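Local coordinates for protein beta-N-acetylhexosaminidase (Streptomyces plicatus, PDB 1JAK) that hydrolyses terminal N-acetylhexosamine residues from glycosides as a family 20 glycoside hydrolase, probably by substrate-assisted catalysis, at residues A[50-55]-A[88-93]. Sequence-based numbering, arbitrary orientation.
Sequences RVDDSR and LRLAGG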
ATOM      1  N   ARG A  50      -0.164  17.542 -23.464  1.00 11.04           N
ATOM      2  CA  ARG A  50       0.370  18.856 -23.122  1.00 13.15           C
ATOM      3  C   ARG A  50       0.560  18.965 -21.617  1.00 13.50           C
ATOM      4  O   ARG A  50      -0.363  18.701 -20.851  1.00 14.06           O
ATOM      5  CB  ARG A  50      -0.594  19.946 -23.603  1.00 13.28           C
ATOM      6  CG  ARG A  50      -0.209  21.377 -23.224  1.00 16.39           C
ATOM      7  CD  ARG A  50       1.066  21.836 -23.909  1.00 19.27           C
ATOM      8  NE  ARG A  50       1.159  23.296 -23.959  1.00 24.05           N
ATOM      9  CZ  ARG A  50       1.354  24.080 -22.902  1.00 25.32           C
ATOM     10  NH1 ARG A  50       1.486  23.556 -21.692  1.00 25.64           N
ATOM     11  NH2 ARG A  50       1.409  25.396 -23.058  1.00 26.06           N
ATOM     12  N   VAL A  51       1.764  19.352 -21.205  1.00 13.46           N
ATOM     13  CA  VAL A  51       2.086  19.507 -19.792  1.00 14.90           C
ATOM     14  C   VAL A  51       2.725  20.871 -19.560  1.00 17.12           C
ATOM     15  O   VAL A  51       3.097  21.559 -20.511  1.00 15.69           O
ATOM     16  CB  VAL A  51       3.083  18.428 -19.320  1.00 13.69           C
ATOM     17  CG1 VAL A  51       2.496  17.042 -19.534  1.00 14.57           C
ATOM     18  CG2 VAL A  51       4.399  18.572 -20.072  1.00 14.40           C
ATOM     19  N   ASP A  52       2.849  21.260 -18.296  1.00 19.89           N
ATOM     20  CA  ASP A  52       3.475  22.534 -17.972  1.00 22.46           C
ATOM     21  C   ASP A  52       4.971  22.401 -18.199  1.00 23.93           C
ATOM     22  O   ASP A  52       5.512  21.293 -18.200  1.00 22.79           O
ATOM     23  CB  ASP A  52       3.212  22.918 -16.516  1.00 23.88           C
ATOM     24  CG  ASP A  52       1.740  23.063 -16.212  1.00 25.69           C
ATOM     25  OD1 ASP A  52       1.022  23.684 -17.024  1.00 26.64           O
ATOM     26  OD2 ASP A  52       1.302  22.564 -15.156  1.00 27.26           O
ATOM     27  N   ASP A  53       5.642  23.530 -18.388  1.00 25.11           N
ATOM     28  CA  ASP A  53       7.077  23.521 -18.619  1.00 28.02           C
ATOM     29  C   ASP A  53       7.837  23.311 -17.312  1.00 28.98           C
ATOM     30  O   ASP A  53       8.550  24.198 -16.842  1.00 28.58           O
ATOM     31  CB  ASP A  53       7.502  24.831 -19.291  1.00 29.48           C
ATOM     32  CG  ASP A  53       8.949  24.816 -19.740  1.00 32.24           C
ATOM     33  OD1 ASP A  53       9.513  23.714 -19.908  1.00 33.00           O
ATOM     34  OD2 ASP A  53       9.520  25.910 -19.940  1.00 34.86           O
ATOM     35  N   SER A  54       7.665  22.130 -16.724  1.00 29.36           N
ATOM     36  CA  SER A  54       8.335  21.783 -15.477  1.00 30.77           C
ATOM     37  C   SER A  54       8.671  20.296 -15.459  1.00 31.81           C
ATOM     38  O   SER A  54       7.992  19.488 -16.094  1.00 30.84           O
ATOM     39  CB  SER A  54       7.449  22.122 -14.271  1.00 31.60           C
ATOM     40  OG  SER A  54       6.271  21.336 -14.253  1.00 32.26           O
ATOM     41  N   ARG A  55       9.724  19.949 -14.728  1.00 31.77           N
ATOM     42  CA  ARG A  55      10.169  18.566 -14.617  1.00 32.90           C
ATOM     43  C   ARG A  55       9.068  17.653 -14.087  1.00 31.94           C
ATOM     44  O   ARG A  55       8.781  16.606 -14.670  1.00 31.58           O
ATOM     45  CB  ARG A  55      11.377  18.484 -13.684  1.00 35.72           C
ATOM     46  CG  ARG A  55      11.969  17.091 -13.553  1.00 39.59           C
ATOM     47  CD  ARG A  55      12.689  16.681 -14.826  1.00 42.85           C
ATOM     48  NE  ARG A  55      13.749  17.625 -15.171  1.00 46.08           N
ATOM     49  CZ  ARG A  55      14.797  17.891 -14.395  1.00 47.39           C
ATOM     50  NH1 ARG A  55      14.932  17.283 -13.223  1.00 48.21           N
ATOM     51  NH2 ARG A  55      15.710  18.768 -14.791  1.00 48.47           N
ATOM     52  N   LEU A  88      -2.365  18.214 -18.898  1.00 12.14           N
ATOM     53  CA  LEU A  88      -2.104  18.060 -17.474  1.00 13.32           C
ATOM     54  C   LEU A  88      -1.613  19.431 -17.027  1.00 13.69           C
ATOM     55  O   LEU A  88      -0.562  19.894 -17.468  1.00 13.65           O
ATOM     56  CB  LEU A  88      -1.019  17.004 -17.240  1.00 12.94           C
ATOM     57  CG  LEU A  88      -1.256  15.642 -17.904  1.00 13.92           C
ATOM     58  CD1 LEU A  88      -0.137  14.683 -17.510  1.00 14.14           C
ATOM     59  CD2 LEU A  88      -2.607  15.084 -17.481  1.00 13.76           C
ATOM     60  N   ARG A  89      -2.379  20.091 -16.167  1.00 14.70           N
ATOM     61  CA  ARG A  89      -1.990  21.421 -15.724  1.00 16.96           C
ATOM     62  C   ARG A  89      -2.004  21.639 -14.224  1.00 17.16           C
ATOM     63  O   ARG A  89      -2.908  21.187 -13.522  1.00 15.86           O
ATOM     64  CB  ARG A  89      -2.874  22.471 -16.403  1.00 19.79           C
ATOM     65  CG  ARG A  89      -4.365  22.239 -16.251  1.00 23.23           C
ATOM     66  CD  ARG A  89      -5.153  23.153 -17.184  1.00 27.73           C
ATOM     67  NE  ARG A  89      -5.015  24.563 -16.830  1.00 30.47           N
ATOM     68  CZ  ARG A  89      -5.627  25.138 -15.800  1.00 32.88           C
ATOM     69  NH1 ARG A  89      -6.424  24.423 -15.017  1.00 33.38           N
ATOM     70  NH2 ARG A  89      -5.444  26.428 -15.552  1.00 33.29           N
ATOM     71  N   LEU A  90      -0.980  22.339 -13.748  1.00 18.28           N
ATOM     72  CA  LEU A  90      -0.852  22.663 -12.336  1.00 19.40           C
ATOM     73  C   LEU A  90      -1.364  24.083 -12.158  1.00 21.27           C
ATOM     74  O   LEU A  90      -0.890  25.010 -12.816  1.00 20.44           O
ATOM     75  CB  LEU A  90       0.611  22.576 -11.902  1.00 19.91           C
ATOM     76  CG  LEU A  90       1.241  21.187 -11.987  1.00 21.50           C
ATOM     77  CD1 LEU A  90       2.734  21.278 -11.721  1.00 23.49           C
ATOM     78  CD2 LEU A  90       0.565  20.260 -10.986  1.00 21.18           C
ATOM     79  N   ALA A  91      -2.343  24.247 -11.278  1.00 22.58           N
ATOM     80  CA  ALA A  91      -2.918  25.557 -11.023  1.00 24.80           C
ATOM     81  C   ALA A  91      -3.586  25.587  -9.660  1.00 26.46           C
ATOM     82  O   ALA A  91      -3.750  24.552  -9.014  1.00 26.80           O
ATOM     83  CB  ALA A  91      -3.932  25.893 -12.105  1.00 24.33           C
ATOM     84  N   GLY A  92      -3.964  26.783  -9.221  1.00 27.85           N
ATOM     85  CA  GLY A  92      -4.627  26.913  -7.941  1.00 28.32           C
ATOM     86  C   GLY A  92      -5.986  26.254  -8.028  1.00 28.88           C
ATOM     87  O   GLY A  92      -6.534  26.092  -9.119  1.00 31.50           O
ATOM     88  N   GLY A  93      -6.533  25.869  -6.883  1.00 28.00           N
ATOM     89  CA  GLY A  93      -7.831  25.224  -6.869  1.00 27.28           C
ATOM     90  C   GLY A  93      -8.052  24.514  -5.552  1.00 25.72           C
ATOM     91  O   GLY A  93      -7.105  24.328  -4.791  1.00 25.79           O
TER
HETATM   92  O   HOH W   1      -0.329  25.361 -15.655  1.00 41.50           O
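R50 and L88 join the two backbones where strands 49-50 and 86-90 pair in parallel: L88 N donates to R50 O at 2.8 Å, nearly straight at 171°. V51 CA adds a C-H...O contact to L88 O at 3.5 Å. Further on, the D52 side chain rather than a backbone carbonyl receives the next strand N-H. L90 N donates to D52 OD2 at 2.7 Å, on the oxygen's syn lone pair, with the bond bent to 154°. D52 CG sits beside its own backbone N, anti to the carbonyl carbon (chi1 -60°), which places the carboxylate carbon towards strand 86-90. OD2 also lies against L90 CB, 3.3 Å away. OD1 accepts a hydrogen bond from a water at 2.6 Å, and that water also donates to L90 O. OD1 has a salt bridge to R87 as well. Strand 49-50 lies between 78-79 and 86-90 in the mixed sheet of the family 20 domain 2, well away from the inhibitor site in the barrel. V51 and L88 lie side by side, CG1 to CD1 at 4.1 Å, and both touch helix 55-72. S54 is the N-cap of that helix, its OG accepting from A57 N. R89 turns its end away, and its NH1 bonds T112 OG1.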